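Local structure of uncharacterized protein (Bacillus subtilis, 5DQV) at residues R17-V20 with Q21-T25; H35-R38 with V39-A43; E81-N84 with Q85-F89; S160-A163 with H164-H167; L193-I196 with R197-K201. The protein acts as a metal-dependent nucleotide pyrophosphohydrolase of the HD-domain family. One frame throughout, in Å; residues are numbered along the deposited sequence.

All five contacts are local, each lying along one helix, and they follow the chain in numerical order. Contacts 1 and 2, on helices 8-24 and 33-50, have centres 14 Å apart and touch through Val20, Leu24 and Ile36. Contact 3, on helix 79-88, is equally far from contact 1 and meets it around Trp19. Contacts 4 and 5, on helices 161-169 and 179-202, lie 13 Å apart between centres and touch through Tyr162 and Phe166. This pair is on the opposite side of the chain's centre from contacts 1 and 3. Contact 2 carries a nickel ligand and, like contact 5, reaches the second subunit, so metal site and dimer are both represented.

Contact 1 (R17-V20 with Q21-T25); sequences RTWV and QSVLT
Arg17 opens the set of i to i+4 backbone bonds, its O accepting from Gln21 N at 3.1 Å, while its guanidinium leads off to a salt bridge with Glu58. Thr18 O takes the next bond, from Ser22 N at 2.9 Å, and the Thr18 hydroxyl is hydrogen-bonded back to Asp14 O. At Trp19 the side chains themselves meet. A chi1 of 166° leans the indole to the side of its own carbonyl carbon and runs it alongside Val23, and CG2 of that valine comes within 3.2 Å of Trp19 NE1 and 3.5 Å of Trp19 CD1. The methyl approaches the pyrrole part of the indole obliquely. The same two residues are tied through the backbone by Val23 N to Trp19 O at 2.8 Å. Val20 continues the pattern one residue on: Leu24 N donates to Val20 O at 3.0 Å, and Val20 CG1 lies 3.8 Å from Leu24 CD1, the two side chains pointing the same way. Val20 also packs on Trp33 and Val63, and Leu24 on Ile36. Chemically, the contact divides into an apolar part, where Trp19, Val20, Val23 and Leu24 pair by dispersion and pack helix 8-24 on its neighbours, and a polar part whose side-chain bonds go to Glu58 and Asp14.

Contact 2 (H35-R38 with V39-A43); sequences HISR and VADLA. With NI (nickel (II) ion), chain C.
His35 to Val39 begins four consecutive i to i+4 bonds that make 35-43 regular alpha helix. Val39 N donates to His35 O at 2.9 Å, and the bonds Ala40 to Ile36, Asp41 to Ser37 and Leu42 to Arg38 follow, all with N-H...O angles of 162° or more. In the first of these i to i+4 pairs, Val39 CG2 covers one face of the His35 imidazole, a CH-pi contact of 3.8 Å to the ring centroid and 30° off its normal. The nearest ring atom is His35 CE1, at 3.4 Å from Val39 CG2. Turned away from its backbone N by a chi1 of 166°, the imidazole carries NE2 to the nickel ion at 2.2 Å; His64 and Asp130 bind the same ion. The other ring nitrogen, ND1, is hydrogen-bonded to Asp133, which also receives a salt bridge from Arg38 NE. On another flank, a water joins Ser37 and Asp41, lying 2.8 Å from Ser37 O, to which it donates, and 2.8 Å from Asp41 OD1, to which it also donates; it is also bonded to Ser37 OG. Arg38 NH1 reaches Tyr155 of the second subunit. The imidazole is thus fixed in rotation by nickel at one nitrogen, Asp133 at the other and a methyl over one face, and Asp133 acts as a second-shell residue that ties this metal ligand to an arginine at the subunit interface.

Contact 3 (E81-N84 with Q85-F89); sequences EVYN and QLVTF
Tyr83 swings its ring alongside the helix through a nearly straight N-CA-CB-CG path (chi1 177°), with chi2 of 86° turning one face to Val87. CG2 of Val87, on the branch beside its own backbone N, rests over that face 4.0 Å from the ring centroid and 22° off the normal. The methyl is displaced toward the phenol end, where Tyr83 CZ is 3.7 Å from Val87 CG2. In the same pair, Val87 N donates to Tyr83 O at 3.0 Å. A leucine in place of Tyr83 would probably leave the Val87 methyl without a flat surface to lie on and weaken the packing against Ala96 and Asp97. Near the C-terminal end, Asn84 O accepts twice from Thr88, from OG1 at 2.7 Å and from the backbone N at 2.9 Å. The two donors come from opposite faces of the carbonyl plane, so one oxygen takes both without their competing for the same side; the hydroxyl is thereby satisfied within its own helix. Val87 and Thr88 are exposed. On the buried side Val82 CG1 and Leu86 CD1 run side by side at 4.1 Å, Val82 packing on Ile100 and Leu86 on Val99 and Ile16. Helix 79-88 is thus packed between helices 93-106 and 8-24, within the HD-domain range.

Contact 4 (S160-A163 with H164-H167); sequences SAYA and HFFH
Tyr162 and Phe166, one helical turn apart, adopt different first torsions, and this difference brings their rings together. Tyr162 leans its ring beside its carbonyl carbon (chi1 -169°), whereas Phe166 keeps CG on the side of its backbone N (chi1 -72°), directing its ring back along the helix. CE1 of Phe166 then lies over one face of the tyrosine ring, displaced toward the rim, at 3.4 Å from Tyr162 CZ. With ring planes at 52° and centroids 5.0 Å apart, the pair is oblique. Phe166 also presents its edge to the preceding turn: its CD1 is 3.4 Å from Tyr162 O, near the plane of the ring. The phenol hydroxyl is hydrogen-bonded to Asp207, which holds the tyrosine at its far end.

Phe165 points elsewhere, with CD2 3.3 Å from Ala161 O, and its ring meets Phe144 of helix 136-150. His167, in a stretch where the helix widens to a pi-type turn at 165-167, brings CD2 within 3.0 Å of Ala163 O, while its NE2 is hydrogen-bonded to Asp158. At the start of the helix, Ser160 OG accepts from Ala163 N at 3.1 Å and is also bonded to Asp157 O. This serine N-cap is a classic helix start, and the short helix 161-169 that it begins is wedged by its aromatic residues between helices 136-150 and 179-202.

Contact 5 (L193-I196 with R197-K201); sequences LQYI and RQLEK
Gln194 and Arg197 form the polar part of the first shell: Arg197 NH1 donates to Gln194 OE1 at 3.0 Å with an N-H...O angle of 158°. The oxygen lies in the guanidinium plane, and the nitrogen meets it on a lone pair in the amide plane, although the two planes are 76° apart. The bend of Gln194 at chi2 (-56°) turns its amide toward the extended arginine. On another side Leu199 CD1 approaches the Tyr195 ring obliquely, 3.6 Å from CE1, and in the same i to i+4 pair Leu199 N donates to Tyr195 O at 2.9 Å. Glu200 lies alongside Ile196, its OE1 3.9 Å from Ile196 CG2, and its N donates to Ile196 O at 2.8 Å. Farther out, Tyr162 of helix 161-169 packs on both Ile196 and Glu200, and Phe166 covers Ile196. With an alanine here in place of Glu200, Ile196 CG2 and the Tyr162 phenol would probably lose the aliphatic part of the chain that lies beside them. The Tyr195 hydroxyl is hydrogen-bonded to Ala137 O of the second subunit, and Gln198 and Leu199 pack on that same alanine. This is the packing of an amphipathic interface helix, with helix 179-202 joining helix 161-169 of its own chain to the second subunit of the dimer.

Contact 1 (R17-V20 with Q21-T25)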
loop_
_atom_site.group_PDB
_atom_site.type_symbol
_atom_site.label_atom_id
_atom_site.label_comp_id
_atom_site.label_asym_id
_atom_site.label_seq_id
_atom_site.Cartn_x
_atom_site.Cartn_y
_atom_site.Cartn_z
ATOM N N ARG A 17 -8.571 8.219 -25.771
ATOM C CA ARG A 17 -8.431 8.538 -24.354
ATOM C C ARG A 17 -9.782 8.706 -23.669
ATOM O O ARG A 17 -9.980 8.232 -22.553
ATOM C CB ARG A 17 -7.609 9.824 -24.131
ATOM C CG ARG A 17 -6.159 9.668 -24.134
ATOM C CD ARG A 17 -5.410 10.989 -23.957
ATOM N NE ARG A 17 -4.027 10.637 -24.178
ATOM C CZ ARG A 17 -3.216 10.099 -23.248
ATOM N NH1 ARG A 17 -3.604 9.949 -21.990
ATOM N NH2 ARG A 17 -1.985 9.755 -23.574
ATOM N N THR A 18 -10.697 9.433 -24.307
ATOM C CA THR A 18 -11.982 9.754 -23.661
ATOM C C THR A 18 -12.806 8.439 -23.582
ATOM O O THR A 18 -13.482 8.188 -22.614
ATOM C CB THR A 18 -12.750 10.805 -24.469
ATOM O OG1 THR A 18 -11.961 11.996 -24.599
ATOM C CG2 THR A 18 -14.143 11.134 -23.845
ATOM N N TRP A 19 -12.752 7.638 -24.645
ATOM C CA TRP A 19 -13.425 6.336 -24.688
ATOM C C TRP A 19 -12.984 5.422 -23.549
ATOM O O TRP A 19 -13.812 4.917 -22.788
ATOM C CB TRP A 19 -13.273 5.662 -26.068
ATOM C CG TRP A 19 -13.618 4.238 -26.132
ATOM C CD1 TRP A 19 -14.772 3.652 -25.710
ATOM C CD2 TRP A 19 -12.788 3.186 -26.638
ATOM N NE1 TRP A 19 -14.733 2.268 -25.952
ATOM C CE2 TRP A 19 -13.520 1.965 -26.504
ATOM C CE3 TRP A 19 -11.489 3.148 -27.186
ATOM C CZ2 TRP A 19 -13.009 0.749 -26.904
ATOM C CZ3 TRP A 19 -10.995 1.951 -27.580
ATOM C CH2 TRP A 19 -11.757 0.749 -27.445
ATOM N N VAL A 20 -11.680 5.216 -23.435
ATOM C CA VAL A 20 -11.118 4.318 -22.445
ATOM C C VAL A 20 -11.474 4.784 -21.037
ATOM O O VAL A 20 -11.890 3.973 -20.187
ATOM C CB VAL A 20 -9.581 4.219 -22.609
ATOM C CG1 VAL A 20 -8.930 3.578 -21.400
ATOM C CG2 VAL A 20 -9.233 3.476 -23.935
ATOM N N GLN A 21 -11.322 6.092 -20.806
ATOM C CA GLN A 21 -11.712 6.671 -19.528
ATOM C C GLN A 21 -13.198 6.434 -19.263
ATOM O O GLN A 21 -13.568 6.085 -18.138
ATOM C CB GLN A 21 -11.312 8.150 -19.426
ATOM C CG GLN A 21 -11.526 8.734 -18.044
ATOM C CD GLN A 21 -11.009 10.183 -17.897
ATOM O OE1 GLN A 21 -10.591 10.806 -18.870
ATOM N NE2 GLN A 21 -11.018 10.689 -16.681
ATOM N N SER A 22 -14.054 6.562 -20.290
ATOM C CA SER A 22 -15.487 6.307 -20.128
ATOM C C SER A 22 -15.808 4.844 -19.869
ATOM O O SER A 22 -16.702 4.550 -19.093
ATOM C CB SER A 22 -16.241 6.792 -21.372
ATOM O OG SER A 22 -17.650 6.598 -21.259
ATOM N N VAL A 23 -15.092 3.929 -20.524
ATOM C CA VAL A 23 -15.253 2.491 -20.329
ATOM C C VAL A 23 -14.912 2.111 -18.876
ATOM O O VAL A 23 -15.654 1.386 -18.220
ATOM C CB VAL A 23 -14.383 1.639 -21.336
ATOM C CG1 VAL A 23 -14.345 0.154 -20.865
ATOM C CG2 VAL A 23 -14.903 1.739 -22.770
ATOM N N LEU A 24 -13.815 2.655 -18.377
ATOM C CA LEU A 24 -13.246 2.236 -17.086
ATOM C C LEU A 24 -13.943 2.871 -15.921
ATOM O O LEU A 24 -13.675 2.539 -14.794
ATOM C CB LEU A 24 -11.745 2.549 -17.019
ATOM C CG LEU A 24 -10.895 1.752 -18.006
ATOM C CD1 LEU A 24 -9.405 2.117 -17.891
ATOM C CD2 LEU A 24 -11.110 0.305 -17.745
ATOM N N THR A 25 -14.854 3.776 -16.221
ATOM C CA THR A 25 -15.643 4.510 -15.272
ATOM C C THR A 25 -16.967 3.755 -15.031
ATOM O O THR A 25 -17.617 3.294 -16.002
ATOM C CB THR A 25 -15.972 5.919 -15.865
#

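Contact 2 (H35-R38 with V39-A43)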
loop_
_atom_site.group_PDB
_atom_site.type_symbol
_atom_site.label_atom_id
_atom_site.label_comp_id
_atom_site.label_asym_id
_atom_site.label_seq_id
_atom_site.Cartn_x
_atom_site.Cartn_y
_atom_site.Cartn_z
ATOM N N HIS A 35 -3.756 4.142 -13.842
ATOM C CA HIS A 35 -2.733 3.207 -14.299
ATOM C C HIS A 35 -2.530 3.390 -15.799
ATOM O O HIS A 35 -1.408 3.565 -16.275
ATOM C CB HIS A 35 -3.134 1.745 -13.953
ATOM C CG HIS A 35 -2.310 0.725 -14.671
ATOM N ND1 HIS A 35 -0.971 0.547 -14.420
ATOM C CD2 HIS A 35 -2.613 -0.114 -15.688
ATOM C CE1 HIS A 35 -0.501 -0.401 -15.212
ATOM N NE2 HIS A 35 -1.479 -0.814 -15.994
ATOM N N ILE A 36 -3.629 3.356 -16.563
ATOM C CA ILE A 36 -3.532 3.469 -18.005
ATOM C C ILE A 36 -2.880 4.790 -18.415
ATOM O O ILE A 36 -1.986 4.804 -19.217
ATOM C CB ILE A 36 -4.912 3.279 -18.655
ATOM C CG1 ILE A 36 -5.278 1.791 -18.574
ATOM C CG2 ILE A 36 -4.868 3.806 -20.080
ATOM C CD1 ILE A 36 -6.752 1.578 -18.822
ATOM N N SER A 37 -3.257 5.896 -17.777
ATOM C CA SER A 37 -2.667 7.194 -18.119
ATOM C C SER A 37 -1.164 7.216 -17.878
ATOM O O SER A 37 -0.371 7.719 -18.713
ATOM C CB SER A 37 -3.381 8.324 -17.358
ATOM O OG SER A 37 -2.648 9.560 -17.464
ATOM N N ARG A 38 -0.739 6.639 -16.751
ATOM C CA ARG A 38 0.684 6.591 -16.430
ATOM C C ARG A 38 1.422 5.726 -17.449
ATOM O O ARG A 38 2.534 6.062 -17.908
ATOM C CB ARG A 38 0.938 6.052 -14.992
ATOM C CG ARG A 38 0.461 6.943 -13.870
ATOM C CD ARG A 38 0.916 6.473 -12.489
ATOM N NE ARG A 38 0.522 5.091 -12.224
ATOM C CZ ARG A 38 -0.569 4.683 -11.613
ATOM N NH1 ARG A 38 -1.504 5.522 -11.235
ATOM N NH2 ARG A 38 -0.778 3.395 -11.467
ATOM N N VAL A 39 0.845 4.573 -17.766
ATOM C CA VAL A 39 1.472 3.669 -18.723
ATOM C C VAL A 39 1.590 4.277 -20.112
ATOM O O VAL A 39 2.647 4.167 -20.718
ATOM C CB VAL A 39 0.812 2.307 -18.746
ATOM C CG1 VAL A 39 1.349 1.464 -19.933
ATOM C CG2 VAL A 39 0.964 1.667 -17.433
ATOM N N ALA A 40 0.548 5.002 -20.579
ATOM C CA ALA A 40 0.620 5.684 -21.837
ATOM C C ALA A 40 1.720 6.764 -21.870
ATOM O O ALA A 40 2.523 6.783 -22.820
ATOM C CB ALA A 40 -0.725 6.272 -22.229
ATOM N N ASP A 41 1.861 7.550 -20.807
ATOM C CA ASP A 41 2.931 8.568 -20.768
ATOM C C ASP A 41 4.320 7.917 -20.780
ATOM O O ASP A 41 5.237 8.324 -21.493
ATOM C CB ASP A 41 2.826 9.463 -19.502
ATOM C CG ASP A 41 1.669 10.372 -19.546
ATOM O OD1 ASP A 41 1.012 10.459 -20.606
ATOM O OD2 ASP A 41 1.386 10.978 -18.498
ATOM N N LEU A 42 4.473 6.876 -19.989
ATOM C CA LEU A 42 5.753 6.148 -19.924
ATOM C C LEU A 42 6.067 5.496 -21.272
ATOM O O LEU A 42 7.182 5.549 -21.754
ATOM C CB LEU A 42 5.660 5.070 -18.830
ATOM C CG LEU A 42 6.649 4.840 -17.700
ATOM C CD1 LEU A 42 7.617 6.021 -17.383
ATOM C CD2 LEU A 42 5.791 4.409 -16.473
ATOM N N ALA A 43 5.065 4.854 -21.860
ATOM C CA ALA A 43 5.254 4.208 -23.136
ATOM C C ALA A 43 5.670 5.184 -24.259
ATOM O O ALA A 43 6.540 4.863 -25.087
ATOM C CB ALA A 43 4.014 3.383 -23.511
HETATM NI NI NI C . -1.518 -2.564 -17.270
HETATM O O HOH W 1 -1.647 9.668 -20.328
#

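Contact 3 (E81-N84 with Q85-F89)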
loop_
_atom_site.group_PDB
_atom_site.type_symbol
_atom_site.label_atom_id
_atom_site.label_comp_id
_atom_site.label_asym_id
_atom_site.label_seq_id
_atom_site.Cartn_x
_atom_site.Cartn_y
_atom_site.Cartn_z
ATOM N N GLU A 81 -14.721 -5.955 -29.866
ATOM C CA GLU A 81 -15.263 -4.662 -29.452
ATOM C C GLU A 81 -14.196 -3.595 -29.516
ATOM O O GLU A 81 -14.474 -2.483 -29.944
ATOM C CB GLU A 81 -15.869 -4.747 -28.020
ATOM C CG GLU A 81 -17.289 -5.351 -28.034
ATOM C CD GLU A 81 -17.761 -5.922 -26.689
ATOM O OE1 GLU A 81 -16.977 -6.079 -25.744
ATOM O OE2 GLU A 81 -18.917 -6.300 -26.624
ATOM N N VAL A 82 -12.977 -3.929 -29.069
ATOM C CA VAL A 82 -11.863 -3.001 -29.144
ATOM C C VAL A 82 -11.527 -2.668 -30.599
ATOM O O VAL A 82 -11.409 -1.521 -30.947
ATOM C CB VAL A 82 -10.627 -3.563 -28.419
ATOM C CG1 VAL A 82 -9.457 -2.659 -28.612
ATOM C CG2 VAL A 82 -10.930 -3.743 -26.894
ATOM N N TYR A 83 -11.364 -3.694 -31.418
ATOM C CA TYR A 83 -11.092 -3.546 -32.837
ATOM C C TYR A 83 -12.124 -2.611 -33.537
ATOM O O TYR A 83 -11.748 -1.655 -34.204
ATOM C CB TYR A 83 -11.056 -4.926 -33.532
ATOM C CG TYR A 83 -10.836 -4.807 -35.027
ATOM C CD1 TYR A 83 -9.550 -4.720 -35.559
ATOM C CD2 TYR A 83 -11.918 -4.735 -35.912
ATOM C CE1 TYR A 83 -9.346 -4.621 -36.924
ATOM C CE2 TYR A 83 -11.718 -4.603 -37.289
ATOM C CZ TYR A 83 -10.422 -4.544 -37.766
ATOM O OH TYR A 83 -10.209 -4.412 -39.088
ATOM N N ASN A 84 -13.412 -2.882 -33.318
ATOM C CA ASN A 84 -14.501 -2.147 -33.988
ATOM C C ASN A 84 -14.524 -0.675 -33.625
ATOM O O ASN A 84 -14.780 0.188 -34.492
ATOM C CB ASN A 84 -15.842 -2.814 -33.698
ATOM C CG ASN A 84 -16.015 -4.167 -34.414
ATOM O OD1 ASN A 84 -15.270 -4.485 -35.319
ATOM N ND2 ASN A 84 -17.068 -4.925 -34.041
ATOM N N GLN A 85 -14.216 -0.365 -32.365
ATOM C CA GLN A 85 -14.249 1.013 -31.907
ATOM C C GLN A 85 -13.091 1.757 -32.489
ATOM O O GLN A 85 -13.219 2.919 -32.926
ATOM C CB GLN A 85 -14.223 1.062 -30.375
ATOM C CG GLN A 85 -14.601 2.385 -29.741
ATOM C CD GLN A 85 -16.105 2.545 -29.496
ATOM O OE1 GLN A 85 -16.915 1.853 -30.120
ATOM N NE2 GLN A 85 -16.487 3.489 -28.632
ATOM N N LEU A 86 -11.917 1.125 -32.475
ATOM C CA LEU A 86 -10.748 1.759 -33.130
ATOM C C LEU A 86 -11.026 2.113 -34.587
ATOM O O LEU A 86 -10.694 3.225 -35.050
ATOM C CB LEU A 86 -9.485 0.861 -33.033
ATOM C CG LEU A 86 -8.949 0.631 -31.625
ATOM C CD1 LEU A 86 -7.823 -0.446 -31.671
ATOM C CD2 LEU A 86 -8.482 1.984 -31.047
ATOM N N VAL A 87 -11.588 1.167 -35.333
ATOM C CA VAL A 87 -11.860 1.368 -36.754
ATOM C C VAL A 87 -12.922 2.476 -36.955
ATOM O O VAL A 87 -12.818 3.298 -37.850
ATOM C CB VAL A 87 -12.280 0.014 -37.436
ATOM C CG1 VAL A 87 -12.918 0.212 -38.822
ATOM C CG2 VAL A 87 -11.047 -0.895 -37.529
ATOM N N THR A 88 -13.957 2.464 -36.133
ATOM C CA THR A 88 -14.993 3.476 -36.221
ATOM C C THR A 88 -14.391 4.829 -35.959
ATOM O O THR A 88 -14.722 5.826 -36.610
ATOM C CB THR A 88 -16.067 3.192 -35.165
ATOM O OG1 THR A 88 -16.657 1.923 -35.447
ATOM C CG2 THR A 88 -17.130 4.305 -35.132
ATOM N N PHE A 89 -13.496 4.881 -34.991
ATOM C CA PHE A 89 -12.803 6.111 -34.669
ATOM C C PHE A 89 -11.816 6.586 -35.736
ATOM O O PHE A 89 -11.245 7.702 -35.602
ATOM C CB PHE A 89 -12.108 6.014 -33.316
ATOM C CG PHE A 89 -13.024 6.044 -32.108
ATOM C CD1 PHE A 89 -14.309 6.556 -32.148
ATOM C CD2 PHE A 89 -12.526 5.647 -30.882
ATOM C CE1 PHE A 89 -15.100 6.603 -30.984
ATOM C CE2 PHE A 89 -13.287 5.733 -29.758
ATOM C CZ PHE A 89 -14.574 6.215 -29.802
#

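Contact 4 (S160-A163 with H164-H167)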
loop_
_atom_site.group_PDB
_atom_site.type_symbol
_atom_site.label_atom_id
_atom_site.label_comp_id
_atom_site.label_asym_id
_atom_site.label_seq_id
_atom_site.Cartn_x
_atom_site.Cartn_y
_atom_site.Cartn_z
ATOM N N SER A 160 0.819 -12.409 0.771
ATOM C CA SER A 160 1.094 -11.071 1.296
ATOM C C SER A 160 1.821 -10.196 0.282
ATOM O O SER A 160 2.422 -10.671 -0.672
ATOM C CB SER A 160 1.906 -11.179 2.610
ATOM O OG SER A 160 3.304 -11.462 2.369
ATOM N N ALA A 161 1.715 -8.889 0.472
ATOM C CA ALA A 161 2.365 -7.943 -0.403
ATOM C C ALA A 161 3.865 -8.176 -0.360
ATOM O O ALA A 161 4.539 -8.181 -1.402
ATOM C CB ALA A 161 2.023 -6.481 0.031
ATOM N N TYR A 162 4.384 -8.401 0.850
ATOM C CA TYR A 162 5.832 -8.568 1.065
ATOM C C TYR A 162 6.304 -9.772 0.262
ATOM O O TYR A 162 7.287 -9.700 -0.470
ATOM C CB TYR A 162 6.158 -8.772 2.535
ATOM C CG TYR A 162 7.654 -8.687 2.850
ATOM C CD1 TYR A 162 8.322 -7.479 2.814
ATOM C CD2 TYR A 162 8.384 -9.822 3.189
ATOM C CE1 TYR A 162 9.680 -7.367 3.152
ATOM C CE2 TYR A 162 9.748 -9.741 3.471
ATOM C CZ TYR A 162 10.390 -8.500 3.479
ATOM O OH TYR A 162 11.756 -8.425 3.761
ATOM N N ALA A 163 5.561 -10.865 0.346
ATOM C CA ALA A 163 5.899 -12.048 -0.439
ATOM C C ALA A 163 5.896 -11.741 -1.934
ATOM O O ALA A 163 6.745 -12.259 -2.702
ATOM C CB ALA A 163 4.934 -13.234 -0.102
ATOM N N HIS A 164 4.947 -10.898 -2.354
ATOM C CA HIS A 164 4.799 -10.564 -3.757
ATOM C C HIS A 164 6.012 -9.778 -4.301
ATOM O O HIS A 164 6.348 -9.931 -5.458
ATOM C CB HIS A 164 3.501 -9.794 -3.959
ATOM C CG HIS A 164 3.188 -9.460 -5.380
ATOM N ND1 HIS A 164 2.884 -10.420 -6.324
ATOM C CD2 HIS A 164 3.010 -8.264 -5.991
ATOM C CE1 HIS A 164 2.601 -9.829 -7.475
ATOM N NE2 HIS A 164 2.671 -8.522 -7.299
ATOM N N PHE A 165 6.640 -8.931 -3.485
ATOM C CA PHE A 165 7.891 -8.289 -3.841
ATOM C C PHE A 165 8.953 -9.317 -4.230
ATOM O O PHE A 165 9.579 -9.174 -5.284
ATOM C CB PHE A 165 8.456 -7.425 -2.707
ATOM C CG PHE A 165 7.640 -6.162 -2.423
ATOM C CD1 PHE A 165 7.457 -5.222 -3.382
ATOM C CD2 PHE A 165 7.031 -5.959 -1.205
ATOM C CE1 PHE A 165 6.645 -4.063 -3.116
ATOM C CE2 PHE A 165 6.231 -4.822 -0.952
ATOM C CZ PHE A 165 6.052 -3.896 -1.892
ATOM N N PHE A 166 9.168 -10.314 -3.376
ATOM C CA PHE A 166 10.215 -11.329 -3.616
ATOM C C PHE A 166 9.913 -12.251 -4.765
ATOM O O PHE A 166 10.785 -12.599 -5.563
ATOM C CB PHE A 166 10.524 -12.119 -2.327
ATOM C CG PHE A 166 11.276 -11.289 -1.336
ATOM C CD1 PHE A 166 10.611 -10.389 -0.538
ATOM C CD2 PHE A 166 12.679 -11.326 -1.284
ATOM C CE1 PHE A 166 11.322 -9.542 0.339
ATOM C CE2 PHE A 166 13.376 -10.529 -0.384
ATOM C CZ PHE A 166 12.700 -9.626 0.414
ATOM N N HIS A 167 8.661 -12.643 -4.867
ATOM C CA HIS A 167 8.267 -13.628 -5.850
ATOM C C HIS A 167 8.110 -13.028 -7.238
ATOM O O HIS A 167 8.362 -13.716 -8.210
ATOM C CB HIS A 167 6.992 -14.319 -5.406
ATOM C CG HIS A 167 7.182 -15.203 -4.214
ATOM N ND1 HIS A 167 8.137 -16.202 -4.176
ATOM C CD2 HIS A 167 6.519 -15.268 -3.036
ATOM C CE1 HIS A 167 8.068 -16.825 -3.013
ATOM N NE2 HIS A 167 7.090 -16.282 -2.306
#

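Contact 5 (L193-I196 with R197-K201)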
loop_
_atom_site.group_PDB
_atom_site.type_symbol
_atom_site.label_atom_id
_atom_site.label_comp_id
_atom_site.label_asym_id
_atom_site.label_seq_id
_atom_site.Cartn_x
_atom_site.Cartn_y
_atom_site.Cartn_z
ATOM N N LEU A 193 14.211 -1.821 -3.438
ATOM C CA LEU A 193 15.141 -2.481 -2.530
ATOM C C LEU A 193 15.376 -1.650 -1.250
ATOM O O LEU A 193 15.398 -2.202 -0.159
ATOM C CB LEU A 193 16.449 -2.784 -3.216
ATOM C CG LEU A 193 16.419 -3.981 -4.192
ATOM C CD1 LEU A 193 17.752 -4.134 -4.949
ATOM C CD2 LEU A 193 16.114 -5.276 -3.414
ATOM N N GLN A 194 15.511 -0.328 -1.380
ATOM C CA GLN A 194 15.589 0.524 -0.192
ATOM C C GLN A 194 14.354 0.441 0.709
ATOM O O GLN A 194 14.474 0.434 1.954
ATOM C CB GLN A 194 15.980 1.958 -0.592
ATOM C CG GLN A 194 17.405 2.014 -1.186
ATOM C CD GLN A 194 18.513 1.409 -0.231
ATOM O OE1 GLN A 194 18.614 1.790 0.944
ATOM N NE2 GLN A 194 19.305 0.423 -0.755
ATOM N N TYR A 195 13.179 0.317 0.090
ATOM C CA TYR A 195 11.891 0.224 0.803
ATOM C C TYR A 195 11.836 -1.084 1.619
ATOM O O TYR A 195 11.525 -1.093 2.811
ATOM C CB TYR A 195 10.710 0.334 -0.177
ATOM C CG TYR A 195 9.417 0.283 0.572
ATOM C CD1 TYR A 195 8.864 -0.942 0.893
ATOM C CD2 TYR A 195 8.810 1.422 1.047
ATOM C CE1 TYR A 195 7.708 -1.022 1.618
ATOM C CE2 TYR A 195 7.651 1.346 1.801
ATOM C CZ TYR A 195 7.127 0.082 2.078
ATOM O OH TYR A 195 5.987 -0.107 2.828
ATOM N N ILE A 196 12.230 -2.179 0.986
ATOM C CA ILE A 196 12.361 -3.456 1.663
ATOM C C ILE A 196 13.328 -3.393 2.848
ATOM O O ILE A 196 13.041 -3.919 3.933
ATOM C CB ILE A 196 12.775 -4.563 0.671
ATOM C CG1 ILE A 196 11.607 -4.858 -0.266
ATOM C CG2 ILE A 196 13.239 -5.832 1.397
ATOM C CD1 ILE A 196 12.064 -5.587 -1.530
ATOM N N ARG A 197 14.479 -2.771 2.631
ATOM C CA ARG A 197 15.456 -2.630 3.692
ATOM C C ARG A 197 14.832 -1.897 4.880
ATOM O O ARG A 197 15.011 -2.284 6.081
ATOM C CB ARG A 197 16.623 -1.826 3.120
ATOM C CG ARG A 197 17.699 -1.549 4.117
ATOM C CD ARG A 197 18.818 -0.841 3.446
ATOM N NE ARG A 197 19.820 -0.447 4.417
ATOM C CZ ARG A 197 20.570 0.652 4.351
ATOM N NH1 ARG A 197 20.464 1.523 3.341
ATOM N NH2 ARG A 197 21.460 0.856 5.296
ATOM N N GLN A 198 14.097 -0.824 4.551
ATOM C CA GLN A 198 13.420 -0.044 5.597
ATOM C C GLN A 198 12.392 -0.898 6.367
ATOM O O GLN A 198 12.349 -0.847 7.625
ATOM C CB GLN A 198 12.837 1.265 5.022
ATOM C CG GLN A 198 12.518 2.292 6.106
ATOM C CD GLN A 198 13.743 2.868 6.743
ATOM O OE1 GLN A 198 14.726 3.167 6.077
ATOM N NE2 GLN A 198 13.729 2.942 8.064
ATOM N N LEU A 199 11.617 -1.744 5.667
ATOM C CA LEU A 199 10.672 -2.660 6.344
ATOM C C LEU A 199 11.427 -3.643 7.223
ATOM O O LEU A 199 11.002 -3.924 8.363
ATOM C CB LEU A 199 9.778 -3.461 5.374
ATOM C CG LEU A 199 8.580 -2.816 4.720
ATOM C CD1 LEU A 199 7.892 -3.824 3.823
ATOM C CD2 LEU A 199 7.632 -2.260 5.804
ATOM N N GLU A 200 12.546 -4.151 6.717
ATOM C CA GLU A 200 13.342 -5.151 7.462
ATOM C C GLU A 200 13.871 -4.529 8.753
ATOM O O GLU A 200 13.913 -5.197 9.800
ATOM C CB GLU A 200 14.492 -5.715 6.626
ATOM C CG GLU A 200 14.005 -6.827 5.713
ATOM C CD GLU A 200 15.069 -7.353 4.783
ATOM O OE1 GLU A 200 15.863 -6.551 4.259
ATOM O OE2 GLU A 200 15.107 -8.582 4.572
ATOM N N LYS A 201 14.228 -3.247 8.670
ATOM C CA LYS A 201 14.775 -2.512 9.811
ATOM C C LYS A 201 13.695 -2.252 10.844
ATOM O O LYS A 201 13.884 -2.552 12.037
ATOM C CB LYS A 201 15.384 -1.207 9.317
ATOM C CG LYS A 201 16.105 -0.357 10.303
ATOM C CD LYS A 201 16.745 0.774 9.515
#